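Local coordinates for abietadiene synthase, chloroplastic (Abies grandis, PDB 3S9V), which belongs to the terpene synthase family of largely helical enzymes, joining an N-terminal terpene synthase region and a metal-binding region in one chain, at residues A[434-437]-A[438-442]; A[366-369]-A[370-373]; A[110-113]-A[114-118]. All coordinates share one frame; numbering follows the deposited sequence.

Contact 1 of 3, residues A[434-437]-A[438-442]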
ATOM      1  N   ALA A 434       0.512  -7.816   5.544  1.00 19.84           N
ATOM      2  CA  ALA A 434       0.195  -7.330   6.875  1.00 18.77           C
ATOM      3  C   ALA A 434       1.338  -7.622   7.840  1.00 21.71           C
ATOM      4  O   ALA A 434       1.682  -6.782   8.681  1.00 19.84           O
ATOM      5  CB  ALA A 434      -1.098  -7.967   7.376  1.00 15.47           C
ATOM      6  N   ARG A 435       1.937  -8.805   7.719  1.00 22.80           N
ATOM      7  CA  ARG A 435       3.029  -9.162   8.616  1.00 25.31           C
ATOM      8  C   ARG A 435       4.213  -8.268   8.344  1.00 22.48           C
ATOM      9  O   ARG A 435       4.866  -7.795   9.273  1.00 23.48           O
ATOM     10  CB  ARG A 435       3.456 -10.625   8.447  1.00 25.73           C
ATOM     11  CG  ARG A 435       4.380 -11.109   9.567  1.00 25.00           C
ATOM     12  CD  ARG A 435       4.697 -12.584   9.437  1.00 39.82           C
ATOM     13  NE  ARG A 435       5.059 -13.199  10.712  1.00 40.26           N
ATOM     14  CZ  ARG A 435       6.134 -12.872  11.418  1.00 45.88           C
ATOM     15  NH1 ARG A 435       6.386 -13.484  12.566  1.00 43.01           N
ATOM     16  NH2 ARG A 435       6.959 -11.932  10.975  1.00 46.66           N
ATOM     17  N   SER A 436       4.480  -8.030   7.067  1.00 22.31           N
ATOM     18  CA  SER A 436       5.607  -7.190   6.676  1.00 22.24           C
ATOM     19  C   SER A 436       5.476  -5.788   7.273  1.00 21.97           C
ATOM     20  O   SER A 436       6.388  -5.292   7.941  1.00 20.23           O
ATOM     21  CB  SER A 436       5.687  -7.097   5.150  1.00 20.36           C
ATOM     22  OG  SER A 436       6.845  -6.400   4.728  1.00 24.30           O
ATOM     23  N   TYR A 437       4.332  -5.156   7.050  1.00 18.95           N
ATOM     24  CA  TYR A 437       4.137  -3.812   7.554  1.00 20.45           C
ATOM     25  C   TYR A 437       4.121  -3.747   9.080  1.00 21.26           C
ATOM     26  O   TYR A 437       4.604  -2.780   9.672  1.00 17.55           O
ATOM     27  CB  TYR A 437       2.859  -3.200   6.976  1.00 18.80           C
ATOM     28  CG  TYR A 437       2.869  -1.693   7.042  1.00 20.22           C
ATOM     29  CD1 TYR A 437       3.948  -0.966   6.535  1.00 17.65           C
ATOM     30  CD2 TYR A 437       1.818  -0.989   7.625  1.00 22.93           C
ATOM     31  CE1 TYR A 437       3.977   0.421   6.613  1.00 22.10           C
ATOM     32  CE2 TYR A 437       1.843   0.405   7.706  1.00 19.19           C
ATOM     33  CZ  TYR A 437       2.921   1.096   7.199  1.00 17.22           C
ATOM     34  OH  TYR A 437       2.956   2.464   7.287  1.00 24.85           O
ATOM     35  N   ILE A 438       3.570  -4.775   9.716  1.00 23.10           N
ATOM     36  CA  ILE A 438       3.527  -4.824  11.169  1.00 21.09           C
ATOM     37  C   ILE A 438       4.950  -4.691  11.723  1.00 24.04           C
ATOM     38  O   ILE A 438       5.162  -4.107  12.786  1.00 27.22           O
ATOM     39  CB  ILE A 438       2.879  -6.150  11.655  1.00 22.31           C
ATOM     40  CG1 ILE A 438       1.369  -6.066  11.456  1.00 17.29           C
ATOM     41  CG2 ILE A 438       3.242  -6.436  13.118  1.00 15.45           C
ATOM     42  CD1 ILE A 438       0.611  -7.265  11.957  1.00 24.00           C
ATOM     43  N   GLU A 439       5.927  -5.208  10.988  1.00 25.66           N
ATOM     44  CA  GLU A 439       7.315  -5.130  11.435  1.00 29.59           C
ATOM     45  C   GLU A 439       8.052  -3.865  10.994  1.00 29.66           C
ATOM     46  O   GLU A 439       9.014  -3.459  11.644  1.00 30.59           O
ATOM     47  CB  GLU A 439       8.089  -6.363  10.972  1.00 27.58           C
ATOM     48  CG  GLU A 439       7.554  -7.647  11.579  1.00 45.05           C
ATOM     49  CD  GLU A 439       8.313  -8.878  11.129  1.00 54.43           C
ATOM     50  OE1 GLU A 439       8.459  -9.067   9.901  1.00 53.14           O
ATOM     51  OE2 GLU A 439       8.753  -9.658  12.006  1.00 58.49           O
ATOM     52  N   ASN A 440       7.597  -3.244   9.909  1.00 26.62           N
ATOM     53  CA  ASN A 440       8.234  -2.032   9.401  1.00 25.43           C
ATOM     54  C   ASN A 440       7.548  -0.744   9.847  1.00 26.29           C
ATOM     55  O   ASN A 440       8.125   0.340   9.747  1.00 27.22           O
ATOM     56  CB  ASN A 440       8.287  -2.059   7.869  1.00 20.14           C
ATOM     57  CG  ASN A 440       9.193  -3.155   7.329  1.00 21.69           C
ATOM     58  OD1 ASN A 440      10.369  -3.224   7.668  1.00 23.92           O
ATOM     59  ND2 ASN A 440       8.644  -4.017   6.482  1.00 22.94           N
ATOM     60  N   TYR A 441       6.320  -0.858  10.342  1.00 23.42           N
ATOM     61  CA  TYR A 441       5.563   0.313  10.775  1.00 23.44           C
ATOM     62  C   TYR A 441       6.132   1.006  12.016  1.00 25.98           C
ATOM     63  O   TYR A 441       6.330   0.375  13.060  1.00 24.30           O
ATOM     64  CB  TYR A 441       4.109  -0.079  11.032  1.00 19.62           C
ATOM     65  CG  TYR A 441       3.248   1.048  11.541  1.00 23.11           C
ATOM     66  CD1 TYR A 441       3.011   2.178  10.761  1.00 23.29           C
ATOM     67  CD2 TYR A 441       2.673   0.991  12.810  1.00 24.82           C
ATOM     68  CE1 TYR A 441       2.217   3.224  11.233  1.00 23.68           C
ATOM     69  CE2 TYR A 441       1.881   2.034  13.292  1.00 22.05           C
ATOM     70  CZ  TYR A 441       1.657   3.144  12.496  1.00 16.99           C
ATOM     71  OH  TYR A 441       0.857   4.163  12.960  1.00 19.88           O
ATOM     72  N   GLY A 442       6.382   2.310  11.889  1.00 25.45           N
ATOM     73  CA  GLY A 442       6.913   3.096  12.994  1.00 24.95           C
ATOM     74  C   GLY A 442       5.789   3.867  13.664  1.00 23.82           C
ATOM     75  O   GLY A 442       5.338   4.884  13.130  1.00 22.29           O
TER
HETATM   76  O   HOH W   1       6.399  -3.518   4.572  1.00 22.49           O
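The carbonyl oxygen of Y437 is gripped by two backbone amides in the last turn of helix 430-440: Y441 N lies 2.7 Å from Y437 O, nearly in line with the C=O bond, and N440 N adds a weak bond at 3.0 Å. S436 O is shared in the same way, taking N440 N at 3.1 Å and, more weakly, E439 N. Amides divided between carbonyls three and four residues back mark a helix tightening before it ends, and Y441 is the first residue to leave helical backbone angles.

The two tyrosines meet across this end. With CG anti to the backbone N (chi1 -159°), the Y437 side chain leans toward the C-terminal end of the helix and brings its ring against Y441, whose CB sits over one face, 4.1 Å from the ring centroid, a CH-pi contact. The rings themselves form an oblique pair with planes 47° apart, and Y437 OH approaches the edge of the second ring, 3.5 Å from Y441 CD1. R282 makes a cation-pi contact with Y437, while Y441 OH is fixed by I458 O and N460 N.

On another side of the helix, R435 NH2 reaches E439 OE2 at 3.1 Å in a salt bridge. Guanidinium and carboxylate planes stand 85° apart, so the pair is not the flat two-pronged kind; the hydrogen bond within it is weak. R435 NH1 turns to Q782 O. A water joins S436 and N440, 2.9 Å from S436 OG and accepting from N440 ND2, while N440 OD1 is bonded to N412 ND2. These i to i+4 side-chain pairs ride on the C-terminal turn of a helix set between helices 413-422 and 461-491, inside the largely helical fold of a terpene synthase.

Contact 2 of 3, residues A[366-369]-A[370-373]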
ATOM      1  N   MET A 366       8.169   7.893  -4.392  1.00 26.48           N
ATOM      2  CA  MET A 366       8.292   6.989  -5.535  1.00 26.57           C
ATOM      3  C   MET A 366       7.711   5.647  -5.123  1.00 26.51           C
ATOM      4  O   MET A 366       7.154   4.929  -5.952  1.00 25.53           O
ATOM      5  CB  MET A 366       9.753   6.811  -5.995  1.00 23.02           C
ATOM      6  CG  MET A 366      10.356   8.005  -6.756  1.00 28.04           C
ATOM      7  SD  MET A 366       9.460   8.533  -8.257  1.00 25.22           S
ATOM      8  CE  MET A 366       8.308   9.689  -7.557  1.00 27.58           C
ATOM      9  N   LEU A 367       7.826   5.316  -3.837  1.00 23.29           N
ATOM     10  CA  LEU A 367       7.286   4.054  -3.352  1.00 24.51           C
ATOM     11  C   LEU A 367       5.760   4.011  -3.461  1.00 24.52           C
ATOM     12  O   LEU A 367       5.200   3.030  -3.953  1.00 22.23           O
ATOM     13  CB  LEU A 367       7.695   3.794  -1.900  1.00 22.88           C
ATOM     14  CG  LEU A 367       6.983   2.578  -1.288  1.00 26.66           C
ATOM     15  CD1 LEU A 367       7.236   1.351  -2.150  1.00 19.70           C
ATOM     16  CD2 LEU A 367       7.465   2.337   0.135  1.00 30.30           C
ATOM     17  N   ASN A 368       5.083   5.059  -3.003  1.00 22.53           N
ATOM     18  CA  ASN A 368       3.626   5.064  -3.096  1.00 23.93           C
ATOM     19  C   ASN A 368       3.171   5.098  -4.551  1.00 21.91           C
ATOM     20  O   ASN A 368       2.114   4.560  -4.897  1.00 20.19           O
ATOM     21  CB  ASN A 368       3.038   6.236  -2.305  1.00 26.84           C
ATOM     22  CG  ASN A 368       3.203   6.054  -0.804  1.00 29.15           C
ATOM     23  OD1 ASN A 368       2.964   4.967  -0.276  1.00 37.54           O
ATOM     24  ND2 ASN A 368       3.609   7.115  -0.111  1.00 27.74           N
ATOM     25  N   VAL A 369       3.981   5.717  -5.406  1.00 20.12           N
ATOM     26  CA  VAL A 369       3.674   5.781  -6.824  1.00 19.21           C
ATOM     27  C   VAL A 369       3.833   4.374  -7.399  1.00 18.69           C
ATOM     28  O   VAL A 369       3.051   3.953  -8.249  1.00 23.61           O
ATOM     29  CB  VAL A 369       4.630   6.757  -7.575  1.00 23.35           C
ATOM     30  CG1 VAL A 369       4.467   6.603  -9.082  1.00 19.83           C
ATOM     31  CG2 VAL A 369       4.334   8.195  -7.173  1.00 20.25           C
ATOM     32  N   ASN A 370       4.840   3.641  -6.932  1.00 19.97           N
ATOM     33  CA  ASN A 370       5.078   2.278  -7.419  1.00 21.72           C
ATOM     34  C   ASN A 370       3.931   1.335  -7.052  1.00 19.72           C
ATOM     35  O   ASN A 370       3.479   0.541  -7.878  1.00 19.39           O
ATOM     36  CB  ASN A 370       6.407   1.728  -6.876  1.00 19.43           C
ATOM     37  CG  ASN A 370       6.653   0.280  -7.285  1.00 22.21           C
ATOM     38  OD1 ASN A 370       6.176  -0.651  -6.642  1.00 23.02           O
ATOM     39  ND2 ASN A 370       7.390   0.091  -8.373  1.00 22.05           N
ATOM     40  N   ARG A 371       3.465   1.422  -5.813  1.00 18.41           N
ATOM     41  CA  ARG A 371       2.351   0.593  -5.366  1.00 22.60           C
ATOM     42  C   ARG A 371       1.137   0.879  -6.252  1.00 22.13           C
ATOM     43  O   ARG A 371       0.434  -0.036  -6.682  1.00 23.53           O
ATOM     44  CB  ARG A 371       2.011   0.899  -3.900  1.00 17.29           C
ATOM     45  CG  ARG A 371       3.101   0.494  -2.912  1.00 20.84           C
ATOM     46  CD  ARG A 371       2.838   1.088  -1.539  1.00 25.81           C
ATOM     47  NE  ARG A 371       1.662   0.495  -0.917  1.00 23.99           N
ATOM     48  CZ  ARG A 371       0.917   1.090   0.007  1.00 19.61           C
ATOM     49  NH1 ARG A 371       1.213   2.313   0.432  1.00 18.09           N
ATOM     50  NH2 ARG A 371      -0.136   0.456   0.499  1.00 31.08           N
ATOM     51  N   CYS A 372       0.912   2.156  -6.531  1.00 22.90           N
ATOM     52  CA  CYS A 372      -0.203   2.580  -7.365  1.00 23.57           C
ATOM     53  C   CYS A 372      -0.105   2.075  -8.814  1.00 23.50           C
ATOM     54  O   CYS A 372      -1.091   1.612  -9.384  1.00 23.72           O
ATOM     55  CB  CYS A 372      -0.299   4.117  -7.346  1.00 20.32           C
ATOM     56  SG  CYS A 372      -1.491   4.839  -8.514  1.00 23.22           S
ATOM     57  N   SER A 373       1.084   2.140  -9.401  1.00 21.29           N
ATOM     58  CA  SER A 373       1.268   1.725 -10.796  1.00 22.75           C
ATOM     59  C   SER A 373       0.922   0.277 -11.116  1.00 23.19           C
ATOM     60  O   SER A 373       0.695  -0.064 -12.280  1.00 22.82           O
ATOM     61  CB  SER A 373       2.707   1.992 -11.248  1.00 19.22           C
ATOM     62  OG  SER A 373       3.610   1.093 -10.621  1.00 25.49           O
TER
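Regular i to i+4 backbone bonds run through 366-373, from the 2.8 Å bond of N370 N to M366 O to the 2.9 Å bond of S373 N to V369 O, with R371 N bonded to L367 O at 3.0 Å between them.

One turn apart, the side chains of N368 and R371 lie alongside and point the same way. With CG anti to the carbonyl carbon (chi1 -67°) the arginine runs back along the helix, and a bend at chi3 turns the guanidinium across to N368, where NH1 donates to N368 OD1 at 3.3 Å. The oxygen lies at the guanidinium edge, in its plane, although the amide is turned 56° from that plane. Each group has a further partner that limits its rotation: N368 ND2 bonds D321 OD1, and R371 NH2 forms a salt bridge with D278. The long bond to N368 is thus one of several holding the guanidinium, whose stronger partner is D278. Beside them, the aliphatic part of the arginine passes L367, whose CD1 is 4.3 Å from R371 CG.

S373 turns its hydroxyl back on the helix and donates to N370 O, with OG 2.8 Å from that oxygen. N370 ND2 itself reaches T390 OG1 on helix 381-397. Surrounded by helices 269-282, 320-332, 381-397 and 413-422, this buried helix is consistent with the alpha-helical barrel architecture of the N-terminal terpene synthase domain.

Contact 3 of 3, residues A[110-113]-A[114-118]; sequences ACII and TLTLW
I113 and L117 lie side by side one turn apart and point the same way, an i to i+4 apolar pair near the C-terminal end of helix 101-117 in the helical fold of this terpene synthase. The methyl branch of the isoleucine does the touching: I113 CG2 is 4.1 Å from L117 CD1. CG2 stands anti to the backbone N, which turns this branch toward the following turn; the I113 side chain also touches M158 and E161 of helix 151-164.

A different face carries L115, whose side chain leans back over the preceding turn, with CG beside the carbonyl of C111. The leucine and C111 both touch I83 of helix 77-85, and L115 also meets V125 of helix 122-136, as does I112. C111, L115 and I112 thus face helices 77-85 and 122-136.

T114 holds its hydroxyl toward the preceding turn as well. OG1 lies 3.1 Å from A110 O, but A60 O, its stronger partner, is also within reach, and which oxygen takes the proton is not settled; the backbone amide T114 N bonds the same A110 O at 3.3 Å. Beyond L117 the chain leaves helical geometry at W118, whose N bonds T114 O and whose NE1 reaches A63 O.

The last pair, I112 and T116, is set at a slant, with little direct contact between the side chains. What joins them is the main chain. T116 OG1 lies anti to the carbonyl carbon (chi1 -66°), where it can donate back down the helix alongside its own amide. I112 O thereby accepts twice, from T116 N at 3.0 Å and from T116 OG1 at 2.7 Å, the two donors arriving from opposite faces of the carbonyl plane.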
ATOM      1  N   ALA A 110      13.829  32.102  15.359  1.00 17.65           N
ATOM      2  CA  ALA A 110      12.545  32.726  15.063  1.00 15.66           C
ATOM      3  C   ALA A 110      11.850  33.279  16.315  1.00 17.60           C
ATOM      4  O   ALA A 110      11.306  34.379  16.286  1.00 17.83           O
ATOM      5  CB  ALA A 110      11.638  31.737  14.367  1.00 12.40           C
ATOM      6  N   CYS A 111      11.858  32.528  17.411  1.00 14.25           N
ATOM      7  CA  CYS A 111      11.209  33.004  18.634  1.00 19.25           C
ATOM      8  C   CYS A 111      11.957  34.161  19.307  1.00 20.84           C
ATOM      9  O   CYS A 111      11.342  35.080  19.842  1.00 22.69           O
ATOM     10  CB  CYS A 111      11.028  31.847  19.626  1.00 11.32           C
ATOM     11  SG  CYS A 111       9.834  30.622  19.068  1.00 20.19           S
ATOM     12  N   ILE A 112      13.282  34.108  19.277  1.00 22.48           N
ATOM     13  CA  ILE A 112      14.105  35.153  19.878  1.00 23.79           C
ATOM     14  C   ILE A 112      13.872  36.479  19.165  1.00 21.82           C
ATOM     15  O   ILE A 112      13.788  37.535  19.795  1.00 19.10           O
ATOM     16  CB  ILE A 112      15.597  34.780  19.797  1.00 23.50           C
ATOM     17  CG1 ILE A 112      15.912  33.716  20.848  1.00 26.78           C
ATOM     18  CG2 ILE A 112      16.462  36.010  19.971  1.00 32.66           C
ATOM     19  CD1 ILE A 112      17.302  33.147  20.713  1.00 29.83           C
ATOM     20  N   ILE A 113      13.761  36.425  17.845  1.00 20.57           N
ATOM     21  CA  ILE A 113      13.532  37.640  17.076  1.00 21.27           C
ATOM     22  C   ILE A 113      12.163  38.243  17.409  1.00 23.96           C
ATOM     23  O   ILE A 113      12.046  39.450  17.602  1.00 25.86           O
ATOM     24  CB  ILE A 113      13.654  37.344  15.563  1.00 19.67           C
ATOM     25  CG1 ILE A 113      15.121  37.042  15.234  1.00 19.17           C
ATOM     26  CG2 ILE A 113      13.123  38.507  14.734  1.00 14.89           C
ATOM     27  CD1 ILE A 113      15.369  36.634  13.793  1.00 17.16           C
ATOM     28  N   THR A 114      11.141  37.397  17.511  1.00 22.90           N
ATOM     29  CA  THR A 114       9.787  37.857  17.812  1.00 22.16           C
ATOM     30  C   THR A 114       9.636  38.421  19.230  1.00 24.40           C
ATOM     31  O   THR A 114       8.972  39.439  19.427  1.00 24.49           O
ATOM     32  CB  THR A 114       8.762  36.720  17.616  1.00 19.95           C
ATOM     33  OG1 THR A 114       8.846  36.237  16.270  1.00 20.65           O
ATOM     34  CG2 THR A 114       7.347  37.219  17.880  1.00 17.62           C
ATOM     35  N   LEU A 115      10.229  37.762  20.219  1.00 23.37           N
ATOM     36  CA  LEU A 115      10.136  38.275  21.580  1.00 24.23           C
ATOM     37  C   LEU A 115      10.910  39.599  21.677  1.00 25.80           C
ATOM     38  O   LEU A 115      10.491  40.529  22.376  1.00 26.69           O
ATOM     39  CB  LEU A 115      10.686  37.256  22.581  1.00 20.74           C
ATOM     40  CG  LEU A 115       9.930  35.926  22.639  1.00 17.94           C
ATOM     41  CD1 LEU A 115      10.535  35.049  23.718  1.00 20.52           C
ATOM     42  CD2 LEU A 115       8.461  36.180  22.924  1.00 22.89           C
ATOM     43  N   THR A 116      12.035  39.683  20.973  1.00 22.51           N
ATOM     44  CA  THR A 116      12.831  40.895  20.970  1.00 19.58           C
ATOM     45  C   THR A 116      12.005  42.034  20.363  1.00 23.41           C
ATOM     46  O   THR A 116      12.005  43.153  20.870  1.00 24.71           O
ATOM     47  CB  THR A 116      14.136  40.720  20.137  1.00 18.58           C
ATOM     48  OG1 THR A 116      14.997  39.768  20.776  1.00 20.34           O
ATOM     49  CG2 THR A 116      14.874  42.043  20.016  1.00 11.37           C
ATOM     50  N   LEU A 117      11.297  41.745  19.275  1.00 26.32           N
ATOM     51  CA  LEU A 117      10.489  42.758  18.608  1.00 28.62           C
ATOM     52  C   LEU A 117       9.366  43.258  19.512  1.00 31.28           C
ATOM     53  O   LEU A 117       8.940  44.403  19.404  1.00 32.83           O
ATOM     54  CB  LEU A 117       9.901  42.204  17.301  1.00 29.91           C
ATOM     55  CG  LEU A 117      10.875  41.834  16.169  1.00 34.90           C
ATOM     56  CD1 LEU A 117      10.094  41.281  14.980  1.00 38.46           C
ATOM     57  CD2 LEU A 117      11.675  43.056  15.737  1.00 28.27           C
ATOM     58  N   TRP A 118       8.880  42.404  20.404  1.00 29.63           N
ATOM     59  CA  TRP A 118       7.810  42.828  21.296  1.00 29.51           C
ATOM     60  C   TRP A 118       8.336  43.255  22.663  1.00 27.52           C
ATOM     61  O   TRP A 118       7.564  43.485  23.601  1.00 25.39           O
ATOM     62  CB  TRP A 118       6.762  41.715  21.421  1.00 27.57           C
ATOM     63  CG  TRP A 118       5.962  41.572  20.163  1.00 26.01           C
ATOM     64  CD1 TRP A 118       5.858  40.464  19.376  1.00 27.93           C
ATOM     65  CD2 TRP A 118       5.204  42.602  19.509  1.00 23.72           C
ATOM     66  NE1 TRP A 118       5.089  40.739  18.271  1.00 24.91           N
ATOM     67  CE2 TRP A 118       4.675  42.044  18.327  1.00 26.28           C
ATOM     68  CE3 TRP A 118       4.924  43.945  19.809  1.00 26.41           C
ATOM     69  CZ2 TRP A 118       3.876  42.783  17.437  1.00 27.76           C
ATOM     70  CZ3 TRP A 118       4.127  44.684  18.922  1.00 26.68           C
ATOM     71  CH2 TRP A 118       3.614  44.098  17.752  1.00 27.00           C
TER

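Contacts 1 and 2 lie near the middle of the chain, with centres about 18 Å apart, whereas contact 3 is about 43 Å from either, centre to centre, in a remote helical region. Each is a mostly buried pair of turns in a separate helix. The two central ones share neighbours without touching: E416 of helix 413-422 and R282 of helix 269-282 each meet side chains of both. Both use charged and amide groups: a salt bridge, beside a tyrosine pair, in contact 1 and an asparagine-arginine pair backed by aspartates in contact 2. Contact 3 relies instead on aliphatic side chains and threonine hydroxyls turned onto backbone carbonyls.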